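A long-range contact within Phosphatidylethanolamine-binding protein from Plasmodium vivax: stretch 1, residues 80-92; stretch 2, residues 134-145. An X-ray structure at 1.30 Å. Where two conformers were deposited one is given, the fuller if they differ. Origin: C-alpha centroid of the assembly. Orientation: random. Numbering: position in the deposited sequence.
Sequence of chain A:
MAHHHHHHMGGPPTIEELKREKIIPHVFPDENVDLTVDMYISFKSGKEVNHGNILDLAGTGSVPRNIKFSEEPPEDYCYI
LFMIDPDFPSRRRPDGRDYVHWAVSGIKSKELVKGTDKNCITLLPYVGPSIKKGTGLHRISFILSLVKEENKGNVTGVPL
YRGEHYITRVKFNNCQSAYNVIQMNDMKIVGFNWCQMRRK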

# COMPACT_ATOMS: atom_id res chain seq x y z
N ILE A 80 7.94 5.37 2.21
CA ILE A 80 6.90 5.60 1.22
C ILE A 80 5.92 4.44 1.31
O ILE A 80 6.33 3.27 1.37
CB ILE A 80 7.49 5.80 -0.22
CG1 ILE A 80 6.39 6.07 -1.22
CG2 ILE A 80 8.40 4.64 -0.60
CD1 ILE A 80 6.90 6.55 -2.58
N LEU A 81 4.63 4.76 1.35
CA LEU A 81 3.58 3.78 1.59
C LEU A 81 2.60 3.83 0.43
O LEU A 81 2.12 4.90 0.06
CB LEU A 81 2.87 4.16 2.89
CG LEU A 81 1.70 3.28 3.30
CD1 LEU A 81 2.04 1.82 3.46
CD2 LEU A 81 1.10 3.78 4.60
N PHE A 82 2.30 2.66 -0.11
CA PHE A 82 1.32 2.52 -1.17
C PHE A 82 0.21 1.60 -0.65
O PHE A 82 0.51 0.55 -0.05
CB PHE A 82 1.92 1.83 -2.41
CG PHE A 82 3.04 2.58 -3.09
CD1 PHE A 82 3.03 3.95 -3.25
CD2 PHE A 82 4.13 1.90 -3.61
CE1 PHE A 82 4.06 4.59 -3.91
CE2 PHE A 82 5.12 2.54 -4.27
CZ PHE A 82 5.12 3.88 -4.40
N MSE A 83 -1.05 1.94 -0.91
CA MSE A 83 -2.11 1.01 -0.75
C MSE A 83 -2.69 0.67 -2.12
O MSE A 83 -2.98 1.57 -2.92
CB MSE A 83 -3.14 1.68 0.11
CG MSE A 83 -4.33 0.88 0.36
SE MSE A 83 -5.60 2.11 0.98
CE MSE A 83 -7.14 0.94 1.06
N ILE A 84 -2.82 -0.63 -2.38
CA ILE A 84 -3.21 -1.14 -3.68
C ILE A 84 -4.29 -2.20 -3.58
O ILE A 84 -4.44 -2.88 -2.56
CB ILE A 84 -2.04 -1.70 -4.50
CG1 ILE A 84 -1.39 -2.85 -3.75
CG2 ILE A 84 -1.04 -0.62 -4.82
CD1 ILE A 84 -0.58 -3.75 -4.63
N ASP A 85 -5.00 -2.39 -4.68
CA ASP A 85 -5.83 -3.58 -4.91
C ASP A 85 -5.26 -4.35 -6.10
O ASP A 85 -5.41 -3.90 -7.24
CB ASP A 85 -7.27 -3.16 -5.17
CG ASP A 85 -8.21 -4.35 -5.30
OD1 ASP A 85 -9.42 -4.13 -5.57
OD2 ASP A 85 -7.73 -5.49 -5.12
N PRO A 86 -4.61 -5.48 -5.85
CA PRO A 86 -4.12 -6.31 -6.94
C PRO A 86 -5.23 -7.10 -7.62
O PRO A 86 -4.99 -7.75 -8.64
CB PRO A 86 -3.13 -7.25 -6.24
CG PRO A 86 -3.73 -7.40 -4.85
CD PRO A 86 -4.36 -6.09 -4.53
N ASP A 87 -6.43 -7.06 -7.08
CA ASP A 87 -7.54 -7.87 -7.53
C ASP A 87 -8.65 -7.02 -8.13
O ASP A 87 -9.84 -7.23 -7.92
CB ASP A 87 -8.03 -8.67 -6.34
CG ASP A 87 -6.96 -9.61 -5.80
OD1 ASP A 87 -6.24 -10.20 -6.63
OD2 ASP A 87 -6.84 -9.78 -4.56
N PHE A 88 -8.23 -6.01 -8.87
CA PHE A 88 -9.15 -5.02 -9.45
C PHE A 88 -9.27 -5.20 -10.94
O PHE A 88 -8.25 -5.31 -11.62
CB PHE A 88 -8.60 -3.62 -9.18
CG PHE A 88 -9.48 -2.54 -9.72
CD1 PHE A 88 -9.35 -2.11 -11.01
CD2 PHE A 88 -10.48 -1.99 -8.93
CE1 PHE A 88 -10.19 -1.13 -11.52
CE2 PHE A 88 -11.32 -1.01 -9.45
CZ PHE A 88 -11.17 -0.60 -10.74
N PRO A 89 -10.49 -5.16 -11.48
CA PRO A 89 -11.76 -4.99 -10.81
C PRO A 89 -12.26 -6.21 -10.07
O PRO A 89 -13.15 -6.08 -9.22
CB PRO A 89 -12.73 -4.60 -11.93
CG PRO A 89 -12.09 -4.98 -13.17
CD PRO A 89 -10.62 -5.12 -12.94
N SER A 90 -11.76 -7.39 -10.42
CA SER A 90 -12.18 -8.58 -9.71
C SER A 90 -11.03 -9.53 -9.51
O SER A 90 -10.00 -9.48 -10.21
CB SER A 90 -13.27 -9.31 -10.46
OG SER A 90 -12.74 -9.93 -11.61
N ARG A 91 -11.22 -10.41 -8.54
CA ARG A 91 -10.23 -11.41 -8.21
C ARG A 91 -9.98 -12.37 -9.39
O ARG A 91 -8.84 -12.72 -9.66
CB ARG A 91 -10.70 -12.18 -6.98
CG ARG A 91 -9.75 -13.24 -6.47
CD ARG A 91 -8.44 -12.65 -6.03
NE ARG A 91 -7.62 -13.65 -5.38
CZ ARG A 91 -7.68 -13.96 -4.08
NH1 ARG A 91 -8.49 -13.32 -3.23
NH2 ARG A 91 -6.88 -14.90 -3.62
N ARG A 92 -11.03 -12.76 -10.09
CA ARG A 92 -10.93 -13.68 -11.22
C ARG A 92 -10.37 -13.02 -12.47
O ARG A 92 -9.75 -13.68 -13.29
CB ARG A 92 -12.31 -14.24 -11.54
CG ARG A 92 -12.94 -15.00 -10.42
CD ARG A 92 -14.35 -15.48 -10.75
NE ARG A 92 -14.92 -16.15 -9.60
CZ ARG A 92 -15.32 -17.41 -9.60
NH1 ARG A 92 -15.25 -18.12 -10.71
NH2 ARG A 92 -15.80 -17.94 -8.49
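Stretch 2 (134-145) GTGLHRISFILS

Stretch 2 lies alongside stretch 1 as its antiparallel neighbour in a sheet. Strand 80-85 and the strand of stretch 2 that runs through Ser145 and on beyond the stretch have their N-to-C directions 164° apart, their axes approaching to 4.7 Å. Both backbones are extended, with phi near -120° and psi near 130° over most of the paired length. The register pairs Ile80 with Ser145, Phe82 with Ile143 and Ile84 with Ser141 as hydrogen-bonded pairs, each closed by two bonds: Phe82 N to Ile143 O is 3.0 Å and Ile143 N to Phe82 O 2.9 Å, for example. Between them, Leu81 faces Leu144 and Met83 faces Phe142 as the narrower, non-hydrogen-bonded pairs, whose CA atoms come within 4.7 and 4.5 Å. Here CA hydrogens point at carbonyls, as where Met83 CA lies 3.2 Å from Ser141 O.

Side chains alternate between the two faces. On the face of Leu81, Met83, Phe142 and Leu144, the aromatic ring offers a flat floor for the extended chain of Met83, a selenomethionine: CG of Met83 sits over the ring face, 3.7 Å from Phe142 CE2, while its terminal CE reaches on to Ile140 CG2 at 3.6 Å. An unbranched chain with all three chi angles t suits this long reach. On the same face, Leu81 CD1 lies between Phe142 CB and Leu144 CD1, 4.2 Å from each.

The face of Ile80, Phe82, Ile84, Ser141, Ile143 and Ser145 mixes large and small residues. Ile80 and Ile84 each stand beside a serine, with Ile80 CG2 3.8 Å from Ser145 CB and Ile84 CG1 4.0 Å from Ser141 CB. The short serines leave low places between bulkier neighbours, and Ile84 CD1 slants across to Ile143 CD1 at 4.0 Å. Ser141 OG turns back to Arg139 O at 2.8 Å, so its polar end is satisfied. A water beside Ser145 OG (2.8 Å) donates to Ile80 O (3.0 Å) and Ile143 O (2.9 Å).

Past the pair of Ile84 and Ser141 the fit becomes more polar. Pro86 packs its ring against stretch 2, CD lying 3.0 Å from Arg139 O. His138 gives its ND1 hydrogen to Asp85 OD1 at 2.6 Å, and its NE2 hydrogen to Thr135 OG1 at 2.9 Å, so the ring is held from two sides. Asp87 is a fork that receives Arg139: NH2 of Arg139 bonds OD1 of Asp87 at 2.8 Å, while NE (2.9 Å) and the backbone N (2.8 Å) of Arg139 both meet Asp87 OD2. Arg91 then lies flat on the Arg139 guanidinium, centres 3.9 Å apart and planes at 6°, a stack of like charges with the carboxylate of Asp87 close by. Arg91 NH1 reaches Leu137 O at 2.9 Å, and its backbone N reaches Thr135 O at 3.1 Å. Gly136 belongs here: a CB on it would clash with Arg91 CB.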

# COMPACT_ATOMS: atom_id res chain seq x y z
N GLY A 134 -19.96 -9.31 -6.26
CA GLY A 134 -19.75 -10.46 -7.11
C GLY A 134 -18.36 -10.57 -7.67
O GLY A 134 -18.14 -11.32 -8.59
N THR A 135 -17.41 -9.82 -7.12
CA THR A 135 -16.04 -9.74 -7.65
C THR A 135 -15.01 -10.40 -6.75
O THR A 135 -13.81 -10.13 -6.87
CB THR A 135 -15.63 -8.30 -7.92
OG1 THR A 135 -15.63 -7.53 -6.70
CG2 THR A 135 -16.57 -7.68 -8.93
N GLY A 136 -15.45 -11.29 -5.87
CA GLY A 136 -14.54 -12.10 -5.07
C GLY A 136 -13.96 -11.31 -3.91
O GLY A 136 -14.37 -10.19 -3.61
N LEU A 137 -13.00 -11.91 -3.21
CA LEU A 137 -12.28 -11.25 -2.14
C LEU A 137 -11.07 -10.53 -2.73
O LEU A 137 -10.28 -11.11 -3.51
CB LEU A 137 -11.82 -12.28 -1.12
CG LEU A 137 -12.94 -12.88 -0.29
CD1 LEU A 137 -12.49 -14.22 0.29
CD2 LEU A 137 -13.32 -11.92 0.82
N HIS A 138 -10.91 -9.29 -2.38
CA HIS A 138 -9.80 -8.45 -2.82
C HIS A 138 -8.76 -8.35 -1.73
O HIS A 138 -9.11 -8.00 -0.59
CB HIS A 138 -10.31 -7.07 -3.16
CG HIS A 138 -11.28 -7.01 -4.30
ND1 HIS A 138 -11.13 -6.14 -5.35
CD2 HIS A 138 -12.44 -7.68 -4.52
CE1 HIS A 138 -12.14 -6.29 -6.19
NE2 HIS A 138 -12.94 -7.23 -5.71
N ARG A 139 -7.52 -8.63 -2.06
CA ARG A 139 -6.41 -8.53 -1.12
C ARG A 139 -5.89 -7.10 -1.08
O ARG A 139 -4.87 -6.78 -1.69
CB ARG A 139 -5.32 -9.53 -1.53
CG ARG A 139 -5.81 -10.98 -1.46
CD ARG A 139 -4.90 -11.94 -2.19
NE ARG A 139 -4.96 -11.71 -3.63
CZ ARG A 139 -4.19 -12.31 -4.52
NH1 ARG A 139 -3.27 -13.21 -4.15
NH2 ARG A 139 -4.32 -12.01 -5.79
N ILE A 140 -6.59 -6.24 -0.35
CA ILE A 140 -6.23 -4.84 -0.23
C ILE A 140 -4.93 -4.77 0.59
O ILE A 140 -4.88 -5.24 1.72
CB ILE A 140 -7.38 -4.06 0.42
CG1 ILE A 140 -8.67 -4.17 -0.40
CG2 ILE A 140 -6.96 -2.62 0.65
CD1 ILE A 140 -8.59 -3.72 -1.78
N SER A 141 -3.89 -4.24 -0.03
CA SER A 141 -2.54 -4.40 0.44
C SER A 141 -1.85 -3.07 0.67
O SER A 141 -2.07 -2.09 -0.05
CB SER A 141 -1.74 -5.19 -0.58
OG SER A 141 -2.25 -6.51 -0.78
N PHE A 142 -0.97 -3.07 1.67
CA PHE A 142 -0.19 -1.90 2.05
C PHE A 142 1.28 -2.28 1.97
O PHE A 142 1.72 -3.19 2.66
CB PHE A 142 -0.53 -1.48 3.48
CG PHE A 142 -1.95 -1.00 3.66
CD1 PHE A 142 -2.98 -1.89 3.75
CD2 PHE A 142 -2.22 0.35 3.76
CE1 PHE A 142 -4.28 -1.45 3.96
CE2 PHE A 142 -3.53 0.80 3.96
CZ PHE A 142 -4.53 -0.11 4.03
N ILE A 143 2.05 -1.58 1.14
CA ILE A 143 3.46 -1.87 0.94
C ILE A 143 4.29 -0.67 1.42
O ILE A 143 4.07 0.47 0.99
CB ILE A 143 3.77 -2.09 -0.55
CG1 ILE A 143 2.90 -3.20 -1.15
CG2 ILE A 143 5.25 -2.39 -0.74
CD1 ILE A 143 2.84 -3.21 -2.65
N LEU A 144 5.21 -0.95 2.31
CA LEU A 144 6.07 0.04 2.92
C LEU A 144 7.49 -0.12 2.44
O LEU A 144 8.04 -1.24 2.50
CB LEU A 144 6.06 -0.14 4.45
CG LEU A 144 6.68 0.97 5.27
CD1 LEU A 144 5.83 2.23 5.22
CD2 LEU A 144 6.93 0.50 6.72
N SER A 145 8.07 0.96 1.91
CA SER A 145 9.41 0.93 1.34
C SER A 145 10.22 2.11 1.86
O SER A 145 9.67 3.08 2.37
CB SER A 145 9.35 0.98 -0.19
OG SER A 145 8.57 -0.06 -0.71
O HOH W 1 6.13 1.31 -0.86